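Local coordinates for protein pyocin S5 (Pseudomonas aeruginosa PAO1, PDB 6THK) that is a bacteriocin of Pseudomonas aeruginosa that is imported into target cells and probably kills them by forming pores that depolarise the cytoplasmic membrane, at residues A93-R98 with K192-K197; T264-S269 with L273-A278. The protein carries 1 engineered substitution. One frame throughout, in Å; residues are numbered along the deposited sequence.

In the fold
From the N terminus, helix 42-87 runs into a turn, and helix 95-121 then starts in segment 93-98. Interaction 1 joins that start to the C-terminal half of helix 157-212, closing a loop with 93 intervening residues, 77 of them helical. Interaction 2 lies further on and is far more local: with three residues between its segments, it closes the tip of the hairpin between helix 237-267 and helix 272-338. The two loops follow in series, neither nested nor crossed. The centres of interaction 1 and interaction 2 are about 22 Å apart, and the nearest atoms of interaction 1 and interaction 2 about 5 Å apart. Helix 157-212 links them, since Leu273 of interaction 2 packs on its Leu200 and Leu203.

Interaction 1: A93-R98 with K192-K197; sequences ATRQER and KALKEK
Arg95 meets Leu194 and Lys195 where the first turn of helix 95-121 lies against the C-terminal half of helix 157-212. Van der Waals packing makes the contact, and no hydrogen bond crosses it. With CG anti to the backbone N (chi1 -157°), the Arg95 chain heads for the other helix, where its CD comes within 3.3 Å of Lys195 N and its CG lies 3.8 Å from Lys195 CB. The arginine and lysine chains run antiparallel as they pass. Bends at chi2 and chi3 then turn the guanidinium, so that Leu194 CG lies over one of its faces and Leu194 CD2 is 3.2 Å from Arg95 NH1. A long, flat-ended arginine suits this place because its methylenes can lie against the backbone and CB of Lys195 while its planar head packs on Leu194. Beside it, the Gln96 carboxamide meets the far end of Lys195: Lys195 CE stands above the plane of the amide, 3.3 Å from Gln96 NE2, in van der Waals contact.

The polar bonds lie beside this packing. Thr94 is the N-cap of helix 95-121 and forms a capping box with Glu97: Glu97 N donates to Thr94 OG1 (3.1 Å, 159°), while the return bond from Thr94 N to Glu97 OE1 is weak at 3.3 Å. Thr94 thus supplies a side-chain acceptor to a first-turn amide, and Glu97 also pairs with Arg91.

Acidic partners for the two cations lie one turn further along helix 157-212, where Glu198 makes a salt bridge with Arg95 NE and Asp199 forms a long, weak ion pair with Lys195 NZ. The two cationic chains can therefore lend their carbon portions to the interface while nearby carboxylates probably offset their charges, as befits a contact at the surface.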
ATOM      1  N   ALA A  93      45.660   8.015  -0.657  1.00 78.05           N
ATOM      2  CA  ALA A  93      45.009   7.939  -1.965  1.00 76.58           C
ATOM      3  C   ALA A  93      43.919   6.890  -1.989  1.00 76.78           C
ATOM      4  O   ALA A  93      44.047   5.838  -1.356  1.00 76.00           O
ATOM      5  CB  ALA A  93      46.031   7.628  -3.045  1.00 77.35           C
ATOM      6  N   THR A  94      42.849   7.182  -2.736  1.00 70.57           N
ATOM      7  CA  THR A  94      41.734   6.273  -2.913  1.00 68.86           C
ATOM      8  C   THR A  94      42.182   5.153  -3.842  1.00 70.01           C
ATOM      9  O   THR A  94      43.213   5.274  -4.513  1.00 69.03           O
ATOM     10  CB  THR A  94      40.481   7.004  -3.473  1.00 77.13           C
ATOM     11  OG1 THR A  94      40.717   7.447  -4.806  1.00 76.67           O
ATOM     12  CG2 THR A  94      39.995   8.161  -2.571  1.00 75.92           C
ATOM     13  N   ARG A  95      41.392   4.093  -3.901  1.00 65.02           N
ATOM     14  CA  ARG A  95      41.690   2.974  -4.765  1.00 63.96           C
ATOM     15  C   ARG A  95      41.556   3.411  -6.218  1.00 66.73           C
ATOM     16  O   ARG A  95      42.266   2.927  -7.087  1.00 67.21           O
ATOM     17  CB  ARG A  95      40.756   1.805  -4.465  1.00 63.50           C
ATOM     18  CG  ARG A  95      41.307   0.460  -4.892  1.00 71.76           C
ATOM     19  CD  ARG A  95      40.831  -0.659  -3.991  1.00 82.82           C
ATOM     20  NE  ARG A  95      41.306  -0.500  -2.623  1.00 92.63           N
ATOM     21  CZ  ARG A  95      42.491  -0.907  -2.190  1.00 97.36           C
ATOM     22  NH1 ARG A  95      43.327  -1.494  -3.021  1.00 92.09           N
ATOM     23  NH2 ARG A  95      42.844  -0.724  -0.930  1.00 73.37           N
ATOM     24  N   GLN A  96      40.646   4.336  -6.479  1.00 61.50           N
ATOM     25  CA  GLN A  96      40.451   4.828  -7.831  1.00 60.84           C
ATOM     26  C   GLN A  96      41.663   5.634  -8.277  1.00 64.30           C
ATOM     27  O   GLN A  96      42.123   5.509  -9.402  1.00 63.41           O
ATOM     28  CB  GLN A  96      39.194   5.677  -7.918  1.00 62.18           C
ATOM     29  CG  GLN A  96      38.767   5.984  -9.339  1.00 85.35           C
ATOM     30  CD  GLN A  96      38.259   4.755 -10.065  1.00108.14           C
ATOM     31  OE1 GLN A  96      39.019   3.836 -10.364  1.00102.81           O
ATOM     32  NE2 GLN A  96      36.967   4.735 -10.354  1.00101.20           N
ATOM     33  N   GLU A  97      42.162   6.473  -7.383  1.00 61.11           N
ATOM     34  CA  GLU A  97      43.343   7.293  -7.645  1.00 61.48           C
ATOM     35  C   GLU A  97      44.577   6.436  -7.984  1.00 65.45           C
ATOM     36  O   GLU A  97      45.292   6.764  -8.928  1.00 66.00           O
ATOM     37  CB  GLU A  97      43.603   8.271  -6.491  1.00 62.78           C
ATOM     38  CG  GLU A  97      42.637   9.446  -6.511  1.00 70.39           C
ATOM     39  CD  GLU A  97      42.790  10.461  -5.398  1.00 76.66           C
ATOM     40  OE1 GLU A  97      43.220  10.075  -4.286  1.00 61.03           O
ATOM     41  OE2 GLU A  97      42.477  11.648  -5.639  1.00 66.17           O
ATOM     42  N   ARG A  98      44.751   5.298  -7.271  1.00 60.30           N
ATOM     43  CA  ARG A  98      45.811   4.302  -7.437  1.00 59.15           C
ATOM     44  C   ARG A  98      45.705   3.640  -8.814  1.00 61.41           C
ATOM     45  O   ARG A  98      46.691   3.605  -9.549  1.00 61.19           O
ATOM     46  CB  ARG A  98      45.721   3.249  -6.317  1.00 60.17           C
ATOM     47  CG  ARG A  98      47.078   2.846  -5.743  1.00 74.44           C
ATOM     48  CD  ARG A  98      46.997   2.379  -4.300  1.00 81.27           C
ATOM     49  NE  ARG A  98      47.566   3.341  -3.351  1.00 92.93           N
ATOM     50  CZ  ARG A  98      47.009   3.663  -2.185  1.00112.03           C
ATOM     51  NH1 ARG A  98      45.855   3.118  -1.816  1.00103.30           N
ATOM     52  NH2 ARG A  98      47.600   4.541  -1.382  1.00 95.87           N
ATOM     53  N   LYS A 192      42.354  -3.373  -9.074  1.00 60.67           N
ATOM     54  CA  LYS A 192      41.036  -3.342  -9.678  1.00 59.95           C
ATOM     55  C   LYS A 192      40.131  -4.334  -8.972  1.00 66.42           C
ATOM     56  O   LYS A 192      38.967  -4.051  -8.714  1.00 65.52           O
ATOM     57  CB  LYS A 192      41.120  -3.697 -11.157  1.00 60.89           C
ATOM     58  CG  LYS A 192      41.259  -2.506 -12.079  1.00 62.97           C
ATOM     59  CD  LYS A 192      41.998  -2.895 -13.339  1.00 66.26           C
ATOM     60  CE  LYS A 192      41.473  -2.132 -14.535  1.00 76.43           C
ATOM     61  NZ  LYS A 192      42.429  -1.082 -14.970  1.00 88.76           N
ATOM     62  N   ALA A 193      40.675  -5.502  -8.657  1.00 64.61           N
ATOM     63  CA  ALA A 193      39.906  -6.531  -7.984  1.00 65.08           C
ATOM     64  C   ALA A 193      39.490  -6.064  -6.603  1.00 70.18           C
ATOM     65  O   ALA A 193      38.366  -6.286  -6.179  1.00 70.69           O
ATOM     66  CB  ALA A 193      40.707  -7.814  -7.888  1.00 65.83           C
ATOM     67  N   LEU A 194      40.403  -5.409  -5.902  1.00 66.10           N
ATOM     68  CA  LEU A 194      40.118  -4.903  -4.573  1.00 65.91           C
ATOM     69  C   LEU A 194      39.037  -3.840  -4.621  1.00 68.85           C
ATOM     70  O   LEU A 194      38.184  -3.767  -3.751  1.00 67.98           O
ATOM     71  CB  LEU A 194      41.379  -4.348  -3.924  1.00 66.19           C
ATOM     72  CG  LEU A 194      42.015  -5.288  -2.908  1.00 71.66           C
ATOM     73  CD1 LEU A 194      42.368  -6.614  -3.558  1.00 72.08           C
ATOM     74  CD2 LEU A 194      43.244  -4.656  -2.288  1.00 75.45           C
ATOM     75  N   LYS A 195      39.095  -2.993  -5.634  1.00 65.00           N
ATOM     76  CA  LYS A 195      38.110  -1.952  -5.782  1.00 64.58           C
ATOM     77  C   LYS A 195      36.750  -2.572  -6.003  1.00 68.47           C
ATOM     78  O   LYS A 195      35.776  -2.180  -5.380  1.00 67.91           O
ATOM     79  CB  LYS A 195      38.461  -1.063  -6.963  1.00 66.41           C
ATOM     80  CG  LYS A 195      37.637   0.201  -7.018  1.00 73.29           C
ATOM     81  CD  LYS A 195      37.647   0.801  -8.405  1.00 79.54           C
ATOM     82  CE  LYS A 195      36.903   2.118  -8.404  1.00 92.03           C
ATOM     83  NZ  LYS A 195      35.760   2.090  -7.455  1.00102.55           N
ATOM     84  N   GLU A 196      36.702  -3.558  -6.890  1.00 65.76           N
ATOM     85  CA  GLU A 196      35.460  -4.236  -7.222  1.00 66.24           C
ATOM     86  C   GLU A 196      34.848  -4.861  -5.979  1.00 72.37           C
ATOM     87  O   GLU A 196      33.639  -4.812  -5.789  1.00 72.53           O
ATOM     88  CB  GLU A 196      35.702  -5.292  -8.300  1.00 67.50           C
ATOM     89  CG  GLU A 196      34.978  -6.607  -8.085  1.00 78.71           C
ATOM     90  CD  GLU A 196      34.934  -7.456  -9.340  1.00107.25           C
ATOM     91  OE1 GLU A 196      35.880  -8.234  -9.578  1.00106.10           O
ATOM     92  OE2 GLU A 196      33.946  -7.347 -10.088  1.00103.52           O
ATOM     93  N   LYS A 197      35.688  -5.450  -5.135  1.00 69.12           N
ATOM     94  CA  LYS A 197      35.231  -6.051  -3.892  1.00 69.02           C
ATOM     95  C   LYS A 197      34.660  -4.977  -2.977  1.00 74.13           C
ATOM     96  O   LYS A 197      33.686  -5.206  -2.278  1.00 74.34           O
ATOM     97  CB  LYS A 197      36.357  -6.810  -3.196  1.00 71.08           C
TER

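Interaction 2: T264-S269 with L273-A278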
ATOM      1  N   THR A 264      15.982  -9.997 -17.398  1.00 58.56           N
ATOM      2  CA  THR A 264      16.799  -9.820 -18.607  1.00 58.55           C
ATOM      3  C   THR A 264      18.140  -9.158 -18.198  1.00 62.89           C
ATOM      4  O   THR A 264      19.205  -9.599 -18.649  1.00 62.81           O
ATOM      5  CB  THR A 264      16.030  -8.998 -19.663  1.00 68.17           C
ATOM      6  OG1 THR A 264      14.739  -9.573 -19.865  1.00 67.41           O
ATOM      7  CG2 THR A 264      16.768  -8.907 -21.002  1.00 69.85           C
ATOM      8  N   LEU A 265      18.072  -8.133 -17.310  1.00 58.89           N
ATOM      9  CA  LEU A 265      19.211  -7.388 -16.754  1.00 59.12           C
ATOM     10  C   LEU A 265      20.191  -8.313 -16.025  1.00 64.86           C
ATOM     11  O   LEU A 265      21.402  -8.098 -16.112  1.00 65.26           O
ATOM     12  CB  LEU A 265      18.714  -6.282 -15.797  1.00 59.26           C
ATOM     13  CG  LEU A 265      18.484  -4.851 -16.327  1.00 63.91           C
ATOM     14  CD1 LEU A 265      17.598  -4.816 -17.565  1.00 64.96           C
ATOM     15  CD2 LEU A 265      17.818  -4.009 -15.275  1.00 64.81           C
ATOM     16  N   ILE A 266      19.670  -9.341 -15.317  1.00 62.65           N
ATOM     17  CA  ILE A 266      20.460 -10.352 -14.594  1.00 63.16           C
ATOM     18  C   ILE A 266      21.146 -11.260 -15.638  1.00 70.33           C
ATOM     19  O   ILE A 266      22.359 -11.465 -15.562  1.00 70.51           O
ATOM     20  CB  ILE A 266      19.583 -11.173 -13.587  1.00 65.99           C
ATOM     21  CG1 ILE A 266      19.079 -10.295 -12.418  1.00 66.62           C
ATOM     22  CG2 ILE A 266      20.340 -12.401 -13.045  1.00 65.50           C
ATOM     23  CD1 ILE A 266      17.884 -10.859 -11.580  1.00 69.28           C
ATOM     24  N   LYS A 267      20.359 -11.777 -16.613  1.00 68.50           N
ATOM     25  CA  LYS A 267      20.793 -12.673 -17.691  1.00 68.61           C
ATOM     26  C   LYS A 267      21.860 -12.063 -18.612  1.00 73.94           C
ATOM     27  O   LYS A 267      22.879 -12.707 -18.861  1.00 74.45           O
ATOM     28  CB  LYS A 267      19.580 -13.156 -18.505  1.00 70.78           C
ATOM     29  N   ASN A 268      21.628 -10.826 -19.098  1.00 70.08           N
ATOM     30  CA  ASN A 268      22.509 -10.089 -20.008  1.00 68.86           C
ATOM     31  C   ASN A 268      23.459  -9.079 -19.311  1.00 73.32           C
ATOM     32  O   ASN A 268      23.899  -8.119 -19.954  1.00 73.23           O
ATOM     33  CB  ASN A 268      21.670  -9.396 -21.096  1.00 65.78           C
ATOM     34  CG  ASN A 268      20.841 -10.324 -21.957  1.00 86.07           C
ATOM     35  OD1 ASN A 268      21.142 -11.514 -22.129  1.00 83.18           O
ATOM     36  ND2 ASN A 268      19.798  -9.778 -22.570  1.00 75.57           N
ATOM     37  N   SER A 269      23.814  -9.317 -18.029  1.00 70.03           N
ATOM     38  CA  SER A 269      24.717  -8.435 -17.275  1.00 70.41           C
ATOM     39  C   SER A 269      26.145  -8.405 -17.860  1.00 77.02           C
ATOM     40  O   SER A 269      26.678  -9.460 -18.212  1.00 77.20           O
ATOM     41  CB  SER A 269      24.766  -8.824 -15.800  1.00 73.32           C
ATOM     42  OG  SER A 269      25.574  -9.968 -15.567  1.00 79.67           O
ATOM     43  N   LEU A 273      29.197  -6.820 -10.858  1.00 69.22           N
ATOM     44  CA  LEU A 273      28.680  -5.674 -10.107  1.00 67.92           C
ATOM     45  C   LEU A 273      27.285  -5.308 -10.601  1.00 69.42           C
ATOM     46  O   LEU A 273      26.374  -5.162  -9.788  1.00 69.30           O
ATOM     47  CB  LEU A 273      29.656  -4.479 -10.197  1.00 68.00           C
ATOM     48  CG  LEU A 273      29.264  -3.144  -9.523  1.00 73.18           C
ATOM     49  CD1 LEU A 273      29.033  -3.298  -8.022  1.00 73.08           C
ATOM     50  CD2 LEU A 273      30.335  -2.092  -9.748  1.00 76.27           C
ATOM     51  N   GLU A 274      27.107  -5.222 -11.931  1.00 64.24           N
ATOM     52  CA  GLU A 274      25.810  -4.941 -12.547  1.00 62.88           C
ATOM     53  C   GLU A 274      24.818  -6.095 -12.342  1.00 65.66           C
ATOM     54  O   GLU A 274      23.613  -5.843 -12.221  1.00 65.61           O
ATOM     55  CB  GLU A 274      25.955  -4.591 -14.035  1.00 63.86           C
ATOM     56  CG  GLU A 274      26.603  -3.244 -14.310  1.00 68.26           C
ATOM     57  CD  GLU A 274      26.116  -2.039 -13.529  1.00 78.57           C
ATOM     58  OE1 GLU A 274      24.904  -1.726 -13.589  1.00 65.34           O
ATOM     59  OE2 GLU A 274      26.962  -1.388 -12.876  1.00 67.42           O
ATOM     60  N   LYS A 275      25.322  -7.352 -12.279  1.00 60.06           N
ATOM     61  CA  LYS A 275      24.492  -8.535 -12.031  1.00 58.64           C
ATOM     62  C   LYS A 275      24.013  -8.530 -10.590  1.00 60.86           C
ATOM     63  O   LYS A 275      22.837  -8.783 -10.367  1.00 60.90           O
ATOM     64  CB  LYS A 275      25.248  -9.835 -12.317  1.00 60.50           C
ATOM     65  CG  LYS A 275      24.328 -11.026 -12.540  1.00 68.26           C
ATOM     66  CD  LYS A 275      25.100 -12.237 -13.021  1.00 77.97           C
ATOM     67  CE  LYS A 275      24.192 -13.350 -13.469  1.00 88.63           C
ATOM     68  NZ  LYS A 275      24.923 -14.379 -14.250  1.00 98.96           N
ATOM     69  N   GLN A 276      24.913  -8.251  -9.621  1.00 56.81           N
ATOM     70  CA  GLN A 276      24.578  -8.224  -8.194  1.00 57.34           C
ATOM     71  C   GLN A 276      23.588  -7.110  -7.888  1.00 60.98           C
ATOM     72  O   GLN A 276      22.694  -7.313  -7.067  1.00 60.53           O
ATOM     73  CB  GLN A 276      25.838  -8.155  -7.299  1.00 59.23           C
ATOM     74  CG  GLN A 276      25.590  -8.403  -5.794  1.00 74.82           C
ATOM     75  CD  GLN A 276      25.042  -9.777  -5.452  1.00 98.93           C
ATOM     76  OE1 GLN A 276      25.779 -10.761  -5.311  1.00 95.22           O
ATOM     77  NE2 GLN A 276      23.733  -9.863  -5.255  1.00 95.25           N
ATOM     78  N   LYS A 277      23.710  -5.968  -8.603  1.00 57.53           N
ATOM     79  CA  LYS A 277      22.803  -4.822  -8.508  1.00 57.07           C
ATOM     80  C   LYS A 277      21.386  -5.298  -8.873  1.00 61.42           C
ATOM     81  O   LYS A 277      20.442  -5.080  -8.103  1.00 61.46           O
ATOM     82  CB  LYS A 277      23.259  -3.690  -9.454  1.00 58.68           C
ATOM     83  CG  LYS A 277      22.862  -2.296  -8.970  1.00 69.06           C
ATOM     84  CD  LYS A 277      23.120  -1.193  -9.994  1.00 78.55           C
ATOM     85  CE  LYS A 277      24.535  -0.649  -9.964  1.00 91.34           C
ATOM     86  NZ  LYS A 277      24.710   0.475 -10.922  1.00100.24           N
ATOM     87  N   ALA A 278      21.268  -6.013 -10.011  1.00 57.08           N
ATOM     88  CA  ALA A 278      20.017  -6.583 -10.510  1.00 56.28           C
ATOM     89  C   ALA A 278      19.458  -7.698  -9.580  1.00 59.46           C
ATOM     90  O   ALA A 278      18.258  -7.708  -9.320  1.00 58.21           O
ATOM     91  CB  ALA A 278      20.210  -7.090 -11.932  1.00 56.60           C
TER
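Van der Waals packing, with no hydrogen bond across it, closes the tip of a helical hairpin here: the last turn of helix 237-267 meets the beginning of helix 272-338 across a short loop, within a stretch predicted to be coiled coil. Ala278 is buried, and its methyl group faces the other helix. It meets Ile266 CG1 at 3.4 Å from Ala278 CB, tighter than usual for two carbons, and Leu265 CB lies 4.2 Å from the same Ala278 CB. Alanine suits this place because its short side chain lets the helices come close. The Ala278 carbonyl also accepts a hydrogen bond from Asn262, one turn before Ile266 on helix 237-267.

Lys275 works mainly through its methylenes. With chi1 at -160°, its CG points away from the backbone N, and the chain beyond is extended, which carries it across Ile266 at about a right angle and brings Lys275 CE within 3.4 Å of Ile266 O. Ser269, just past the end of helix 237-267, is small enough to sit against the base of this lysine. Its hydroxyl OG touches three successive carbons of Lys275, with CB closest at 3.3 Å.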